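Local coordinates for flagellar hook-associated protein (Burkholderia pseudomallei, PDB 4UT1) that is a flagellar hook junction protein that probably serves as a structural part of the bacterial flagellum, between hook and filament, at residues V469-L475 with S540-V546; T479-A483 with S492-V496. All coordinates share one frame; numbering follows the deposited sequence.

How the contacts relate
Both contacts lie in the D3 domain, and contact 2 is nested in the chain between the two halves of contact 1: strand 473-474 leads on to strand 480-485, which pairs in contact 2. Their centres are about 15 Å apart. Met543 joins them, its CE packing 3.6 Å from Thr480 OG1 and its CB 4.0 Å from Pro495 CG. Contact 1 belongs to the edge where strand 463-470 pairs with strand 546-551, contact 2 to the sheet containing strands 480-485 and 490-492. Met543 and Val546 of contact 1 also touch Ile562, and the Thr480 backbone of contact 2 pairs with that of the same residue. The ethanediols at contact 1 probably come from the crystallisation liquor.

Contact 1 of 2, residues V469-L475 with S540-V546; sequences VSAGYQL and SGVMNGV. With EDO (1,2-ethanediol), chain R; EDO (1,2-ethanediol), chain F; EDO (1,2-ethanediol), chain N.
Gln474 and Asn544 face each other as an antiparallel hydrogen-bonded pair, Gln474 N giving to Asn544 O at 2.8 Å and Asn544 N to Gln474 O at 3.0 Å. Their two side chains, on the same face of the sheet, each reach for a carbonyl of the opposite segment. Asn544 ND2 bonds to Gly472 O at 2.8 Å, with the oxygen close to the amide plane but the nitrogen well above the carbonyl plane. Gln474 extends its chain (chi2 -176°), and its NE2 meets Val542 O at 2.8 Å, in the carbonyl plane and on a lone pair. On the far side of the turn, Ser470 N bonds to Gly545 O at 3.0 Å, and the same oxygen accepts a close CA-H contact from Val469. A water joins that oxygen weakly to Ser470 OG. Beyond the Gln474-Asn544 pair, Leu475 CD2 meets Val546 CG2 at 3.8 Å, the side chains crossing at about a right angle, while Met543 CE lies 4.3 Å from the same leucine methyl.

Between its two pairings the first segment turns a corner through a type II beta turn from Ser470 to Tyr473. Gly545, at positive phi, brings its CA to 4.1 Å from Tyr473 CA; with Val546 it faces Ile531 in a G1 beta bulge. The Tyr473 ring folds back so that Val469 CG2 lies over one face, toward its rim. In the second shell, Ser533 N and Gln536 NE2 both bond to Asn544 OD1, fixing the amide's rotation, and Pro539 O takes a further bond from Gln474 NE2. Each amide thus acts as a clamp, its N-H groups pinning carbonyls of the facing turn or loop to its own segment where regular strand pairing gives out.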
ATOM      1  N   VAL A 469      20.539  17.308 -12.334  1.00 15.17           N
ATOM      2  CA  VAL A 469      20.613  15.970 -12.902  1.00 18.42           C
ATOM      3  C   VAL A 469      19.324  15.188 -12.654  1.00 21.32           C
ATOM      4  O   VAL A 469      18.552  15.504 -11.757  1.00 17.27           O
ATOM      5  CB  VAL A 469      21.808  15.166 -12.329  1.00 17.49           C
ATOM      6  CG1 VAL A 469      23.123  15.869 -12.646  1.00 20.25           C
ATOM      7  CG2 VAL A 469      21.641  14.971 -10.816  1.00 18.69           C
ATOM      8  N   SER A 470      19.103  14.183 -13.487  1.00 19.60           N
ATOM      9  CA  SER A 470      17.958  13.295 -13.375  1.00 22.46           C
ATOM     10  C   SER A 470      18.435  11.861 -13.245  1.00 17.61           C
ATOM     11  O   SER A 470      19.638  11.588 -13.301  1.00 15.65           O
ATOM     12  CB  SER A 470      17.046  13.449 -14.584  1.00 22.30           C
ATOM     13  OG  SER A 470      17.809  13.325 -15.765  1.00 22.04           O
ATOM     14  N   ALA A 471      17.484  10.942 -13.070  1.00 23.83           N
ATOM     15  CA  ALA A 471      17.806   9.537 -12.858  1.00 22.18           C
ATOM     16  C   ALA A 471      18.773   8.991 -13.900  1.00 22.35           C
ATOM     17  O   ALA A 471      18.554   9.134 -15.101  1.00 21.02           O
ATOM     18  CB  ALA A 471      16.529   8.703 -12.840  1.00 25.85           C
ATOM     19  N   GLY A 472      19.847   8.372 -13.423  1.00 17.56           N
ATOM     20  CA  GLY A 472      20.830   7.751 -14.285  1.00 20.93           C
ATOM     21  C   GLY A 472      21.800   8.721 -14.935  1.00 20.46           C
ATOM     22  O   GLY A 472      22.390   8.403 -15.959  1.00 20.57           O
ATOM     23  N   TYR A 473      21.973   9.896 -14.339  1.00 16.90           N
ATOM     24  CA  TYR A 473      22.916  10.873 -14.854  1.00 19.80           C
ATOM     25  C   TYR A 473      24.334  10.314 -14.795  1.00 21.58           C
ATOM     26  O   TYR A 473      24.648   9.458 -13.968  1.00 19.43           O
ATOM     27  CB  TYR A 473      22.844  12.195 -14.066  1.00 17.02           C
ATOM     28  CG  TYR A 473      23.602  12.129 -12.762  1.00 19.09           C
ATOM     29  CD1 TYR A 473      22.994  11.628 -11.613  1.00 18.83           C
ATOM     30  CD2 TYR A 473      24.927  12.530 -12.684  1.00 19.60           C
ATOM     31  CE1 TYR A 473      23.683  11.547 -10.431  1.00 16.89           C
ATOM     32  CE2 TYR A 473      25.624  12.457 -11.504  1.00 21.01           C
ATOM     33  CZ  TYR A 473      24.992  11.953 -10.377  1.00 17.02           C
ATOM     34  OH  TYR A 473      25.687  11.872  -9.202  1.00 18.20           O
ATOM     35  N   GLN A 474      25.176  10.796 -15.694  1.00 18.97           N
ATOM     36  CA  GLN A 474      26.600  10.516 -15.664  1.00 20.46           C
ATOM     37  C   GLN A 474      27.360  11.800 -15.942  1.00 24.95           C
ATOM     38  O   GLN A 474      26.951  12.599 -16.787  1.00 25.35           O
ATOM     39  CB  GLN A 474      26.973   9.449 -16.692  1.00 22.08           C
ATOM     40  CG  GLN A 474      26.506   8.067 -16.317  1.00 24.39           C
ATOM     41  CD  GLN A 474      26.966   7.013 -17.296  1.00 30.87           C
ATOM     42  OE1 GLN A 474      26.859   5.823 -17.018  1.00 34.23           O
ATOM     43  NE2 GLN A 474      27.477   7.443 -18.452  1.00 24.27           N
ATOM     44  N   LEU A 475      28.460  12.003 -15.228  1.00 21.03           N
ATOM     45  CA  LEU A 475      29.350  13.115 -15.528  1.00 27.02           C
ATOM     46  C   LEU A 475      30.720  12.605 -15.959  1.00 25.86           C
ATOM     47  O   LEU A 475      31.381  11.891 -15.215  1.00 33.70           O
ATOM     48  CB  LEU A 475      29.488  14.037 -14.318  1.00 28.76           C
ATOM     49  CG  LEU A 475      28.311  14.954 -13.984  1.00 26.87           C
ATOM     50  CD1 LEU A 475      28.586  15.674 -12.668  1.00 25.26           C
ATOM     51  CD2 LEU A 475      28.076  15.968 -15.098  1.00 28.57           C
ATOM     52  N   SER A 540      29.776   3.936 -20.298  1.00 34.14           N
ATOM     53  CA  SER A 540      30.617   4.603 -19.312  1.00 35.46           C
ATOM     54  C   SER A 540      31.327   5.819 -19.912  1.00 32.39           C
ATOM     55  O   SER A 540      31.804   5.772 -21.040  1.00 33.46           O
ATOM     56  CB  SER A 540      31.643   3.623 -18.739  1.00 38.50           C
ATOM     57  OG  SER A 540      32.369   4.209 -17.670  1.00 40.86           O
ATOM     58  N   GLY A 541      31.375   6.914 -19.159  1.00 31.88           N
ATOM     59  CA  GLY A 541      32.114   8.090 -19.581  1.00 32.39           C
ATOM     60  C   GLY A 541      31.347   9.070 -20.450  1.00 30.83           C
ATOM     61  O   GLY A 541      31.854  10.148 -20.764  1.00 33.72           O
ATOM     62  N   VAL A 542      30.130   8.711 -20.846  1.00 26.31           N
ATOM     63  CA  VAL A 542      29.297   9.633 -21.620  1.00 24.62           C
ATOM     64  C   VAL A 542      28.371  10.446 -20.722  1.00 21.28           C
ATOM     65  O   VAL A 542      27.650   9.880 -19.893  1.00 21.01           O
ATOM     66  CB  VAL A 542      28.429   8.896 -22.654  1.00 26.09           C
ATOM     67  CG1 VAL A 542      27.659   9.909 -23.500  1.00 20.91           C
ATOM     68  CG2 VAL A 542      29.289   7.987 -23.518  1.00 26.85           C
ATOM     69  N   MET A 543      28.393  11.767 -20.884  1.00 22.02           N
ATOM     70  CA  MET A 543      27.502  12.643 -20.124  1.00 20.50           C
ATOM     71  C   MET A 543      26.056  12.261 -20.373  1.00 20.78           C
ATOM     72  O   MET A 543      25.652  12.024 -21.512  1.00 16.86           O
ATOM     73  CB  MET A 543      27.720  14.118 -20.493  1.00 19.67           C
ATOM     74  CG  MET A 543      26.722  15.066 -19.819  1.00 17.44           C
ATOM     75  SD  MET A 543      27.108  16.832 -19.980  1.00 18.19           S
ATOM     76  CE  MET A 543      28.719  16.888 -19.205  1.00 18.47           C
ATOM     77  N   ASN A 544      25.285  12.173 -19.296  1.00 17.13           N
ATOM     78  CA  ASN A 544      23.892  11.779 -19.381  1.00 18.32           C
ATOM     79  C   ASN A 544      23.087  12.409 -18.251  1.00 18.49           C
ATOM     80  O   ASN A 544      23.603  12.592 -17.148  1.00 18.18           O
ATOM     81  CB  ASN A 544      23.797  10.245 -19.346  1.00 20.12           C
ATOM     82  CG  ASN A 544      22.403   9.732 -19.628  1.00 20.80           C
ATOM     83  OD1 ASN A 544      21.834   9.976 -20.697  1.00 17.50           O
ATOM     84  ND2 ASN A 544      21.860   8.970 -18.680  1.00 15.76           N
ATOM     85  N   GLY A 545      21.838  12.772 -18.534  1.00 15.09           N
ATOM     86  CA  GLY A 545      20.938  13.294 -17.521  1.00 19.00           C
ATOM     87  C   GLY A 545      21.300  14.644 -16.925  1.00 18.02           C
ATOM     88  O   GLY A 545      20.962  14.932 -15.776  1.00 20.20           O
ATOM     89  N   VAL A 546      21.974  15.475 -17.711  1.00 16.58           N
ATOM     90  CA  VAL A 546      22.377  16.810 -17.285  1.00 15.58           C
ATOM     91  C   VAL A 546      21.514  17.872 -17.953  1.00 20.07           C
ATOM     92  O   VAL A 546      21.326  17.850 -19.170  1.00 19.05           O
ATOM     93  CB  VAL A 546      23.849  17.076 -17.600  1.00 15.57           C
ATOM     94  CG1 VAL A 546      24.229  18.535 -17.246  1.00 16.38           C
ATOM     95  CG2 VAL A 546      24.727  16.097 -16.833  1.00 15.95           C
TER
HETATM   96  C1  EDO R1644      20.235   7.652  -9.623  1.00 27.97           C
HETATM   97  O1  EDO R1644      19.154   7.741 -10.561  1.00 27.75           O
HETATM   98  C2  EDO R1644      21.506   7.266 -10.369  1.00 30.47           C
HETATM   99  O2  EDO R1644      21.915   8.342 -11.220  1.00 29.27           O
HETATM  100  C1  EDO F1632      14.334  14.093 -12.272  1.00 30.49           C
HETATM  101  O1  EDO F1632      14.799  14.239 -10.927  1.00 36.10           O
HETATM  102  C2  EDO F1632      13.926  12.649 -12.527  1.00 31.29           C
HETATM  103  O2  EDO F1632      14.988  11.767 -12.154  1.00 28.69           O
HETATM  104  C1  EDO N1640      16.583  17.328  -8.795  1.00 30.62           C
HETATM  105  O1  EDO N1640      17.592  16.360  -9.096  1.00 30.67           O
HETATM  106  C2  EDO N1640      17.238  18.704  -8.757  1.00 29.65           C
HETATM  107  O2  EDO N1640      16.214  19.701  -8.784  1.00 38.57           O
HETATM  108  O   HOH W   1      18.365  16.512 -16.289  1.00 23.14           O

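Contact 2 of 2, residues T479-A483 with S492-V496; sequences TTTLA and SGFPV
Thr480 presents its methyl to the turning chain opposite: CG2 lies anti to the backbone N and comes within 3.3 Å of Gly493 O, while OG1 rests 3.7 Å from Pro495 CG, the threonine side chain lying roughly perpendicular to that of the proline. Thr481 takes part through its backbone. Its N donates to a water at 2.8 Å, which passes a hydrogen bond on to Gly493 O, and its carbonyl O receives a CA-H contact from Gly493, which has no side chain to hold the two backbones apart. At Leu482, CG stands beside the backbone N (chi1 -54°) and the branch reaches the Phe494 ring. CD2 sits 3.5 Å from the ring centroid and almost on the ring normal, a CH-pi contact over the face, while CD1 lies nearer the rim by CE2 and CZ. Ile512 also touches the phenylalanine.

Ala483 closes the contact as an antiparallel hydrogen-bonded pair with Ser492: Ala483 N bonds to Ser492 O at 2.9 Å and Ser492 N to Ala483 O at 3.0 Å. A second water links Ala483 O to Ser492 OG. At the strand's other edge, the backbones of Thr480 and Leu482 pair with those of Ile562 and Phe560 in strand 559-564. The arrangement is that of a beta hairpin, strands 480-485 and 490-492, whose second strand peels away at Gly493 and runs on to strand 498-502 of another antiparallel sheet of the D3 domain.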
ATOM      1  N   THR A 479      36.072  18.566 -17.554  1.00 23.85           N
ATOM      2  CA  THR A 479      35.198  19.719 -17.718  1.00 21.48           C
ATOM      3  C   THR A 479      34.725  19.875 -19.161  1.00 22.16           C
ATOM      4  O   THR A 479      35.519  19.798 -20.104  1.00 23.93           O
ATOM      5  CB  THR A 479      35.914  21.023 -17.279  1.00 25.39           C
ATOM      6  OG1 THR A 479      36.160  20.970 -15.870  1.00 32.06           O
ATOM      7  CG2 THR A 479      35.072  22.258 -17.589  1.00 21.67           C
ATOM      8  N   THR A 480      33.431  20.115 -19.326  1.00 18.00           N
ATOM      9  CA  THR A 480      32.872  20.470 -20.625  1.00 16.82           C
ATOM     10  C   THR A 480      32.772  21.986 -20.762  1.00 18.00           C
ATOM     11  O   THR A 480      32.263  22.664 -19.875  1.00 15.94           O
ATOM     12  CB  THR A 480      31.487  19.848 -20.828  1.00 16.84           C
ATOM     13  OG1 THR A 480      31.617  18.425 -20.795  1.00 19.59           O
ATOM     14  CG2 THR A 480      30.903  20.260 -22.163  1.00 18.15           C
ATOM     15  N   THR A 481      33.261  22.519 -21.877  1.00 16.98           N
ATOM     16  CA  THR A 481      33.237  23.966 -22.079  1.00 15.63           C
ATOM     17  C   THR A 481      32.445  24.311 -23.329  1.00 15.65           C
ATOM     18  O   THR A 481      32.826  23.960 -24.442  1.00 14.86           O
ATOM     19  CB  THR A 481      34.662  24.545 -22.174  1.00 19.17           C
ATOM     20  OG1 THR A 481      35.368  24.261 -20.958  1.00 19.31           O
ATOM     21  CG2 THR A 481      34.623  26.054 -22.389  1.00 17.22           C
ATOM     22  N   LEU A 482      31.306  24.957 -23.131  1.00 13.42           N
ATOM     23  CA  LEU A 482      30.503  25.400 -24.253  1.00 14.43           C
ATOM     24  C   LEU A 482      31.027  26.756 -24.659  1.00 14.79           C
ATOM     25  O   LEU A 482      31.414  27.541 -23.810  1.00 15.33           O
ATOM     26  CB  LEU A 482      29.028  25.475 -23.878  1.00 12.52           C
ATOM     27  CG  LEU A 482      28.480  24.167 -23.299  1.00 14.07           C
ATOM     28  CD1 LEU A 482      27.013  24.329 -22.985  1.00 11.75           C
ATOM     29  CD2 LEU A 482      28.722  23.021 -24.308  1.00 13.07           C
ATOM     30  N   ALA A 483      31.050  27.019 -25.958  1.00 14.50           N
ATOM     31  CA  ALA A 483      31.477  28.317 -26.475  1.00 13.79           C
ATOM     32  C   ALA A 483      30.426  28.839 -27.454  1.00 16.29           C
ATOM     33  O   ALA A 483      29.875  28.070 -28.250  1.00 15.84           O
ATOM     34  CB  ALA A 483      32.832  28.199 -27.146  1.00 15.36           C
ATOM     35  N   SER A 492      28.901  25.409 -29.211  1.00 15.71           N
ATOM     36  CA  SER A 492      29.588  24.152 -29.467  1.00 15.10           C
ATOM     37  C   SER A 492      30.417  23.763 -28.249  1.00 17.67           C
ATOM     38  O   SER A 492      30.466  24.496 -27.248  1.00 17.99           O
ATOM     39  CB  SER A 492      30.467  24.242 -30.724  1.00 17.47           C
ATOM     40  OG  SER A 492      31.518  25.175 -30.561  1.00 20.64           O
ATOM     41  N   GLY A 493      31.049  22.599 -28.322  1.00 17.21           N
ATOM     42  CA  GLY A 493      31.871  22.110 -27.235  1.00 15.14           C
ATOM     43  C   GLY A 493      31.168  21.053 -26.407  1.00 16.72           C
ATOM     44  O   GLY A 493      31.647  20.697 -25.333  1.00 16.12           O
ATOM     45  N   PHE A 494      30.028  20.563 -26.888  1.00 13.73           N
ATOM     46  CA  PHE A 494      29.308  19.503 -26.182  1.00 12.43           C
ATOM     47  C   PHE A 494      30.099  18.204 -26.292  1.00 12.70           C
ATOM     48  O   PHE A 494      30.916  18.045 -27.201  1.00 16.34           O
ATOM     49  CB  PHE A 494      27.889  19.330 -26.736  1.00 14.10           C
ATOM     50  CG  PHE A 494      27.012  20.547 -26.571  1.00 16.06           C
ATOM     51  CD1 PHE A 494      26.985  21.540 -27.543  1.00 16.47           C
ATOM     52  CD2 PHE A 494      26.227  20.706 -25.432  1.00 14.31           C
ATOM     53  CE1 PHE A 494      26.181  22.668 -27.392  1.00 14.97           C
ATOM     54  CE2 PHE A 494      25.415  21.821 -25.274  1.00 15.61           C
ATOM     55  CZ  PHE A 494      25.395  22.810 -26.257  1.00 17.75           C
ATOM     56  N   PRO A 495      29.874  17.267 -25.354  1.00 16.65           N
ATOM     57  CA  PRO A 495      30.556  15.970 -25.406  1.00 16.62           C
ATOM     58  C   PRO A 495      30.094  15.125 -26.596  1.00 15.91           C
ATOM     59  O   PRO A 495      28.893  15.092 -26.897  1.00 15.10           O
ATOM     60  CB  PRO A 495      30.156  15.301 -24.077  1.00 19.43           C
ATOM     61  CG  PRO A 495      29.616  16.412 -23.214  1.00 20.09           C
ATOM     62  CD  PRO A 495      29.013  17.395 -24.167  1.00 17.54           C
ATOM     63  N   VAL A 496      31.030  14.458 -27.265  1.00 19.72           N
ATOM     64  CA  VAL A 496      30.670  13.612 -28.408  1.00 20.76           C
ATOM     65  C   VAL A 496      29.820  12.473 -27.889  1.00 20.07           C
ATOM     66  O   VAL A 496      29.980  12.042 -26.740  1.00 25.17           O
ATOM     67  CB  VAL A 496      31.894  13.049 -29.153  1.00 25.44           C
ATOM     68  CG1 VAL A 496      32.774  14.176 -29.658  1.00 23.89           C
ATOM     69  CG2 VAL A 496      32.678  12.098 -28.259  1.00 29.56           C
TER
HETATM   70  O   HOH W   2      33.976  20.868 -24.065  1.00 18.99           O
HETATM   71  O   HOH W   3      30.654  27.785 -30.773  1.00 15.20           O